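Local coordinates for protein SnoN,Epimerase SnoN (Streptomyces nogalater, PDB 5EP9) that is an epimerase of nogalamycin biosynthesis that binds iron and 2-oxoglutarate, as expected of a non-heme iron, 2-oxoglutarate-dependent enzyme, at residues F150-T155 with D245-Y250; P262-D267 with D278-L283. All blocks are in the same frame, centred on the assembly; numbering follows the deposited sequence.

Overall arrangement
Following the chain from the N terminus, the loop between strands 139-142 and 157-162 contributes residues 150-155. Some ninety residues later they meet 245-250, which leave the end of strand 236-245. Interaction 1 thus closes a long loop holding strands of both sheets and ties the approach to strand 157-162 to the end of strand 236-245. Interaction 2 follows in series, neither nested nor crossed: beyond helix 256-259, residues 262-267 meet 278-283 after ten residues without helix or strand, closing a short surface loop. The two centres lie about 14 Å apart, and the contacts touch where Ala246 CB packs on Leu282 CD2 at 3.8 Å.

Interaction 1: F150-T155 with D245-Y250; sequences FSTAGT and DATAAY
The Phe150 ring meets Ala248, whose CB lies obliquely 4.3 Å from ring atom CD1; Phe121 meets the ring edge-to-face, and Phe148 brings another ring nearly parallel to it. A second flat group, the Asp245 carboxylate, offers OD1 to two donors: Thr247 N takes its anti lone pair in an Asx turn, while Thr247 OG1 arrives from above the plane at 2.7 Å. Ser151 joins the backbones. Ser151 N donates to Ala249 O at 2.7 Å, and Ser151 OG, folded back between backbone N and carbonyl carbon (chi1 60°), accepts from Ala249 N at 2.8 Å. Nearby, the Thr152 side chain crosses that of Asp245 at about a right angle, Thr152 OG1 3.6 Å from Asp245 CB. One water bridges Ser151 OG and Thr247 O, another Thr152 O and OG1 with Asp245 N, a third Thr155 OG1 with Asp245 OD2. An alanine at Asp245 would probably leave Thr247 N and OG1 without this acceptor, the turn keeping its backbone bond but not the Asx bond, and break the third water bridge. In this engineered fusion, 150-155 lies in the 14-202 part and 245-250 in the 203-305 part; Phe150 lies about 8 Å, side chain to side chain, from the iron ligand Asp144. Direct hydrogen bonds here thus rest on backbone groups and one hydroxyl, while the carboxylate probably stiffens its own turn and reaches across through water.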
ATOM      1  N   PHE A 150       2.323 -14.191  -3.022  1.00 36.68           N
ATOM      2  CA  PHE A 150       1.228 -14.753  -3.787  1.00 36.27           C
ATOM      3  C   PHE A 150       1.540 -14.686  -5.292  1.00 36.91           C
ATOM      4  O   PHE A 150       2.355 -13.890  -5.772  1.00 37.70           O
ATOM      5  CB  PHE A 150      -0.098 -14.104  -3.396  1.00 35.50           C
ATOM      6  CG  PHE A 150      -0.099 -12.593  -3.361  1.00 32.75           C
ATOM      7  CD1 PHE A 150      -0.356 -11.891  -4.519  1.00 32.01           C
ATOM      8  CD2 PHE A 150       0.086 -11.896  -2.192  1.00 31.63           C
ATOM      9  CE1 PHE A 150      -0.409 -10.521  -4.548  1.00 30.16           C
ATOM     10  CE2 PHE A 150       0.068 -10.535  -2.201  1.00 30.11           C
ATOM     11  CZ  PHE A 150      -0.181  -9.835  -3.369  1.00 29.57           C
ATOM     12  N   SER A 151       0.790 -15.486  -6.001  1.00 36.33           N
ATOM     13  CA  SER A 151       0.997 -15.813  -7.419  1.00 35.81           C
ATOM     14  C   SER A 151       0.841 -14.620  -8.339  1.00 33.94           C
ATOM     15  O   SER A 151       1.502 -14.537  -9.325  1.00 33.33           O
ATOM     16  CB  SER A 151       0.000 -16.971  -7.819  1.00 37.54           C
ATOM     17  OG  SER A 151      -1.358 -16.567  -7.612  1.00 37.49           O
ATOM     18  N   THR A 152       0.003 -13.653  -7.951  1.00 32.92           N
ATOM     19  CA  THR A 152      -0.274 -12.477  -8.787  1.00 32.60           C
ATOM     20  C   THR A 152       0.402 -11.206  -8.291  1.00 31.45           C
ATOM     21  O   THR A 152      -0.046 -10.119  -8.518  1.00 31.82           O
ATOM     22  CB  THR A 152      -1.776 -12.248  -8.885  1.00 33.39           C
ATOM     23  OG1 THR A 152      -2.308 -12.087  -7.568  1.00 32.51           O
ATOM     24  CG2 THR A 152      -2.447 -13.450  -9.560  1.00 35.16           C
ATOM     25  N   ALA A 153       1.483 -11.407  -7.558  1.00 31.77           N
ATOM     26  CA  ALA A 153       2.273 -10.319  -6.998  1.00 32.77           C
ATOM     27  C   ALA A 153       2.613  -9.213  -7.998  1.00 32.50           C
ATOM     28  O   ALA A 153       2.513  -8.029  -7.678  1.00 30.41           O
ATOM     29  CB  ALA A 153       3.601 -10.891  -6.462  1.00 34.54           C
ATOM     30  N   GLY A 154       3.009  -9.658  -9.189  1.00 33.55           N
ATOM     31  CA  GLY A 154       3.342  -8.826 -10.306  1.00 33.35           C
ATOM     32  C   GLY A 154       2.262  -7.875 -10.795  1.00 36.14           C
ATOM     33  O   GLY A 154       2.583  -6.933 -11.527  1.00 37.66           O
ATOM     34  N   THR A 155       0.986  -8.074 -10.397  1.00 33.72           N
ATOM     35  CA  THR A 155      -0.090  -7.142 -10.806  1.00 32.38           C
ATOM     36  C   THR A 155      -0.858  -6.559  -9.599  1.00 31.13           C
ATOM     37  O   THR A 155      -1.831  -5.856  -9.772  1.00 28.52           O
ATOM     38  CB  THR A 155      -1.144  -7.797 -11.703  1.00 32.74           C
ATOM     39  OG1 THR A 155      -1.636  -8.964 -11.046  1.00 31.59           O
ATOM     40  CG2 THR A 155      -0.516  -8.157 -13.019  1.00 34.67           C
ATOM     41  N   ASP A 245      -5.296  -9.701  -7.074  1.00 34.83           N
ATOM     42  CA  ASP A 245      -6.247 -10.419  -7.927  1.00 37.88           C
ATOM     43  C   ASP A 245      -7.047 -11.423  -7.128  1.00 37.85           C
ATOM     44  O   ASP A 245      -6.485 -12.142  -6.295  1.00 38.08           O
ATOM     45  CB  ASP A 245      -5.484 -11.212  -8.945  1.00 39.77           C
ATOM     46  CG  ASP A 245      -6.344 -11.622 -10.128  1.00 44.72           C
ATOM     47  OD1 ASP A 245      -7.233 -12.470 -10.057  1.00 44.46           O
ATOM     48  OD2 ASP A 245      -6.035 -11.114 -11.238  1.00 51.04           O
ATOM     49  N   ALA A 246      -8.335 -11.483  -7.395  1.00 37.09           N
ATOM     50  CA  ALA A 246      -9.186 -12.426  -6.701  1.00 39.76           C
ATOM     51  C   ALA A 246      -8.799 -13.911  -6.916  1.00 41.09           C
ATOM     52  O   ALA A 246      -9.177 -14.740  -6.136  1.00 42.54           O
ATOM     53  CB  ALA A 246     -10.635 -12.212  -7.094  1.00 40.50           C
ATOM     54  N   THR A 247      -8.057 -14.207  -7.963  1.00 40.41           N
ATOM     55  CA  THR A 247      -7.516 -15.563  -8.161  1.00 42.93           C
ATOM     56  C   THR A 247      -6.133 -15.818  -7.532  1.00 41.79           C
ATOM     57  O   THR A 247      -5.501 -16.789  -7.809  1.00 42.39           O
ATOM     58  CB  THR A 247      -7.355 -15.874  -9.665  1.00 43.53           C
ATOM     59  OG1 THR A 247      -6.392 -14.983 -10.250  1.00 42.85           O
ATOM     60  CG2 THR A 247      -8.714 -15.772 -10.413  1.00 44.45           C
ATOM     61  N   ALA A 248      -5.654 -14.899  -6.735  1.00 40.17           N
ATOM     62  CA  ALA A 248      -4.394 -15.086  -6.067  1.00 39.08           C
ATOM     63  C   ALA A 248      -4.292 -16.383  -5.275  1.00 39.91           C
ATOM     64  O   ALA A 248      -5.170 -16.721  -4.524  1.00 41.99           O
ATOM     65  CB  ALA A 248      -4.116 -13.935  -5.139  1.00 37.88           C
ATOM     66  N   ALA A 249      -3.147 -17.019  -5.447  1.00 38.96           N
ATOM     67  CA  ALA A 249      -2.740 -18.163  -4.686  1.00 41.13           C
ATOM     68  C   ALA A 249      -1.441 -17.971  -3.957  1.00 40.30           C
ATOM     69  O   ALA A 249      -0.576 -17.250  -4.402  1.00 39.07           O
ATOM     70  CB  ALA A 249      -2.688 -19.477  -5.561  1.00 42.33           C
ATOM     71  N   TYR A 250      -1.319 -18.727  -2.849  1.00 41.11           N
ATOM     72  CA  TYR A 250      -0.136 -18.621  -2.002  1.00 41.55           C
ATOM     73  C   TYR A 250       1.126 -19.016  -2.801  1.00 41.14           C
ATOM     74  O   TYR A 250       1.149 -20.070  -3.421  1.00 43.18           O
ATOM     75  CB  TYR A 250      -0.252 -19.489  -0.745  1.00 43.06           C
ATOM     76  CG  TYR A 250       0.905 -19.299   0.233  1.00 43.61           C
ATOM     77  CD1 TYR A 250       1.101 -18.092   0.889  1.00 42.90           C
ATOM     78  CD2 TYR A 250       1.754 -20.355   0.556  1.00 46.25           C
ATOM     79  CE1 TYR A 250       2.133 -17.922   1.793  1.00 43.78           C
ATOM     80  CE2 TYR A 250       2.790 -20.208   1.479  1.00 46.67           C
ATOM     81  CZ  TYR A 250       2.980 -18.988   2.070  1.00 45.95           C
ATOM     82  OH  TYR A 250       3.963 -18.807   2.969  1.00 46.56           O
TER
HETATM   83  O   HOH W   1      -3.218 -17.159  -9.555  1.00 40.43           O
HETATM   84  O   HOH W   2      -2.539  -9.255  -7.879  1.00 29.33           O
HETATM   85  O   HOH W   3      -4.055  -9.293 -11.970  1.00 50.94           O

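Interaction 2: P262-D267 with D278-L283; sequences PGTGAD and DRFPLL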
ATOM      1  N   PRO A 262      -0.249 -14.075   9.293  1.00 48.65           N
ATOM      2  CA  PRO A 262      -1.089 -14.285  10.475  1.00 48.37           C
ATOM      3  C   PRO A 262      -2.574 -14.389  10.093  1.00 47.95           C
ATOM      4  O   PRO A 262      -3.007 -13.948   9.022  1.00 45.26           O
ATOM      5  CB  PRO A 262      -0.853 -13.025  11.299  1.00 46.81           C
ATOM      6  CG  PRO A 262      -0.487 -12.017  10.313  1.00 45.58           C
ATOM      7  CD  PRO A 262       0.261 -12.698   9.203  1.00 45.78           C
ATOM      8  N   GLY A 263      -3.301 -15.047  10.979  1.00 51.84           N
ATOM      9  CA  GLY A 263      -4.764 -15.214  10.881  1.00 52.00           C
ATOM     10  C   GLY A 263      -5.209 -16.187   9.805  1.00 52.52           C
ATOM     11  O   GLY A 263      -6.289 -16.023   9.258  1.00 55.29           O
ATOM     12  N   THR A 264      -4.359 -17.157   9.472  1.00 52.68           N
ATOM     13  CA  THR A 264      -4.612 -18.114   8.374  1.00 55.26           C
ATOM     14  C   THR A 264      -4.634 -19.533   8.850  1.00 61.79           C
ATOM     15  O   THR A 264      -4.377 -20.411   8.055  1.00 66.25           O
ATOM     16  CB  THR A 264      -3.562 -18.029   7.231  1.00 54.34           C
ATOM     17  OG1 THR A 264      -2.225 -18.214   7.734  1.00 54.09           O
ATOM     18  CG2 THR A 264      -3.616 -16.672   6.538  1.00 51.49           C
ATOM     19  N   GLY A 265      -4.883 -19.749  10.145  1.00 64.90           N
ATOM     20  CA  GLY A 265      -4.876 -21.089  10.750  1.00 70.03           C
ATOM     21  C   GLY A 265      -3.582 -21.535  11.413  1.00 73.36           C
ATOM     22  O   GLY A 265      -2.557 -20.871  11.355  1.00 74.29           O
ATOM     23  N   ALA A 266      -3.642 -22.695  12.051  1.00 81.58           N
ATOM     24  CA  ALA A 266      -2.475 -23.261  12.798  1.00 85.03           C
ATOM     25  C   ALA A 266      -1.369 -23.723  11.832  1.00 86.64           C
ATOM     26  O   ALA A 266      -0.197 -23.397  12.029  1.00 85.12           O
ATOM     27  CB  ALA A 266      -2.905 -24.410  13.722  1.00 85.99           C
ATOM     28  N   ASP A 267      -1.781 -24.449  10.781  1.00 88.88           N
ATOM     29  CA  ASP A 267      -0.855 -25.049   9.773  1.00 91.41           C
ATOM     30  C   ASP A 267      -0.271 -24.006   8.818  1.00 87.50           C
ATOM     31  O   ASP A 267      -1.020 -23.119   8.384  1.00 80.37           O
ATOM     32  CB  ASP A 267      -1.571 -26.145   8.963  1.00 96.47           C
ATOM     33  CG  ASP A 267      -1.982 -27.348   9.835  1.00104.18           C
ATOM     34  OD1 ASP A 267      -1.582 -27.420  11.028  1.00105.44           O
ATOM     35  OD2 ASP A 267      -2.718 -28.233   9.332  1.00108.97           O
ATOM     36  N   ASP A 278     -13.025 -14.591   4.464  1.00 50.24           N
ATOM     37  CA  ASP A 278     -12.931 -13.422   5.378  1.00 51.73           C
ATOM     38  C   ASP A 278     -11.575 -12.890   5.641  1.00 45.55           C
ATOM     39  O   ASP A 278     -11.418 -11.712   5.850  1.00 46.92           O
ATOM     40  CB  ASP A 278     -13.487 -13.800   6.808  1.00 57.22           C
ATOM     41  CG  ASP A 278     -14.996 -13.809   6.861  1.00 64.89           C
ATOM     42  OD1 ASP A 278     -15.576 -13.236   5.899  1.00 69.42           O
ATOM     43  OD2 ASP A 278     -15.615 -14.375   7.831  1.00 69.34           O
ATOM     44  N   ARG A 279     -10.601 -13.756   5.679  1.00 44.08           N
ATOM     45  CA  ARG A 279      -9.211 -13.341   5.878  1.00 43.75           C
ATOM     46  C   ARG A 279      -8.607 -12.558   4.666  1.00 40.69           C
ATOM     47  O   ARG A 279      -7.732 -11.754   4.798  1.00 39.75           O
ATOM     48  CB  ARG A 279      -8.375 -14.579   6.191  1.00 44.43           C
ATOM     49  CG  ARG A 279      -6.887 -14.305   6.365  1.00 44.22           C
ATOM     50  CD  ARG A 279      -6.606 -13.164   7.343  1.00 44.01           C
ATOM     51  NE  ARG A 279      -5.180 -12.996   7.463  1.00 44.05           N
ATOM     52  CZ  ARG A 279      -4.418 -12.235   6.663  1.00 43.46           C
ATOM     53  NH1 ARG A 279      -4.962 -11.492   5.692  1.00 43.54           N
ATOM     54  NH2 ARG A 279      -3.078 -12.218   6.853  1.00 41.85           N
ATOM     55  N   PHE A 280      -9.149 -12.828   3.481  1.00 41.16           N
ATOM     56  CA  PHE A 280      -8.668 -12.240   2.179  1.00 38.51           C
ATOM     57  C   PHE A 280      -9.846 -11.820   1.353  1.00 39.27           C
ATOM     58  O   PHE A 280     -10.110 -12.382   0.299  1.00 39.58           O
ATOM     59  CB  PHE A 280      -7.819 -13.210   1.390  1.00 38.25           C
ATOM     60  CG  PHE A 280      -6.615 -13.700   2.135  1.00 38.85           C
ATOM     61  CD1 PHE A 280      -5.546 -12.874   2.344  1.00 38.62           C
ATOM     62  CD2 PHE A 280      -6.528 -15.026   2.591  1.00 40.80           C
ATOM     63  CE1 PHE A 280      -4.399 -13.323   3.013  1.00 38.87           C
ATOM     64  CE2 PHE A 280      -5.403 -15.477   3.270  1.00 41.13           C
ATOM     65  CZ  PHE A 280      -4.331 -14.617   3.474  1.00 40.50           C
ATOM     66  N   PRO A 281     -10.629 -10.858   1.872  1.00 39.47           N
ATOM     67  CA  PRO A 281     -11.996 -10.727   1.363  1.00 40.11           C
ATOM     68  C   PRO A 281     -12.035 -10.139  -0.017  1.00 38.92           C
ATOM     69  O   PRO A 281     -11.316  -9.166  -0.319  1.00 36.83           O
ATOM     70  CB  PRO A 281     -12.678  -9.804   2.410  1.00 39.19           C
ATOM     71  CG  PRO A 281     -11.519  -8.986   2.928  1.00 37.76           C
ATOM     72  CD  PRO A 281     -10.422 -10.000   3.039  1.00 38.37           C
ATOM     73  N   LEU A 282     -12.985 -10.610  -0.786  1.00 39.21           N
ATOM     74  CA  LEU A 282     -13.389  -9.952  -1.994  1.00 40.37           C
ATOM     75  C   LEU A 282     -13.771  -8.482  -1.687  1.00 41.66           C
ATOM     76  O   LEU A 282     -14.452  -8.216  -0.740  1.00 40.54           O
ATOM     77  CB  LEU A 282     -14.555 -10.662  -2.631  1.00 42.88           C
ATOM     78  CG  LEU A 282     -14.279 -12.060  -3.216  1.00 44.27           C
ATOM     79  CD1 LEU A 282     -15.574 -12.822  -3.455  1.00 46.51           C
ATOM     80  CD2 LEU A 282     -13.424 -11.931  -4.478  1.00 44.01           C
ATOM     81  N   LEU A 283     -13.317  -7.536  -2.506  1.00 40.56           N
ATOM     82  CA  LEU A 283     -13.722  -6.151  -2.358  1.00 41.78           C
ATOM     83  C   LEU A 283     -15.124  -5.866  -2.817  1.00 48.05           C
ATOM     84  O   LEU A 283     -15.677  -4.865  -2.483  1.00 50.34           O
ATOM     85  CB  LEU A 283     -12.772  -5.210  -3.110  1.00 38.93           C
ATOM     86  CG  LEU A 283     -11.313  -5.276  -2.773  1.00 36.31           C
ATOM     87  CD1 LEU A 283     -10.574  -4.126  -3.401  1.00 35.98           C
ATOM     88  CD2 LEU A 283     -11.012  -5.366  -1.287  1.00 36.99           C
TER
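Arg279 takes hold of Pro262 O side-on with two nitrogens, NE and NH2, each 2.8 Å from that single oxygen. The oxygen lies within 1° of the guanidinium plane, and both donors lie in the plane of the carbonyl, a geometry that would be expected to polarise the C=O and fix the rotation of the guanidinium. The Arg279 side chain leaves with CG anti to the backbone N (chi1 178°), and a bend at chi2 (51°) turns CD toward the carbonyl; on the way Gly263 O lies 3.4 Å from Arg279 CG. Gly263 has positive phi, and a CB there would probably press on Arg279 NE. This is the tight part, and Phe280 completes it from within the same segment: its ring has Arg279 CG 3.6 Å above one face, offset toward the rim, while Phe280 CZ in turn lies over a face of the guanidinium. Thr264 packs against both, its CG2 3.8 Å from Phe280 CZ and 4.0 Å from Arg279 CG. Its hydroxyl takes no part in this, being hydrogen-bonded to Leu261 O.

Both segments lie in the 203-305 part of the construct. Phe280 lays this irregular C-terminal chain against the larger sheet of what is, from its PhyH/cupin family, a double-stranded beta-helix (jelly-roll) core, touching Phe121 of strand 118-128 and Met244 of strand 236-245. Arg279 NH1 makes a weak hydrogen bond to Phe121 O.

Looseness is confined to the proline ring on the solvent side, which comes no nearer to Arg279 than Pro262 CD at 4.1 Å from Arg279 NH2, while the carbonyls of Pro262 and Gly263 face the arginine. Asp89 touches the proline and forms a long, weak ion pair with Arg279 NH2.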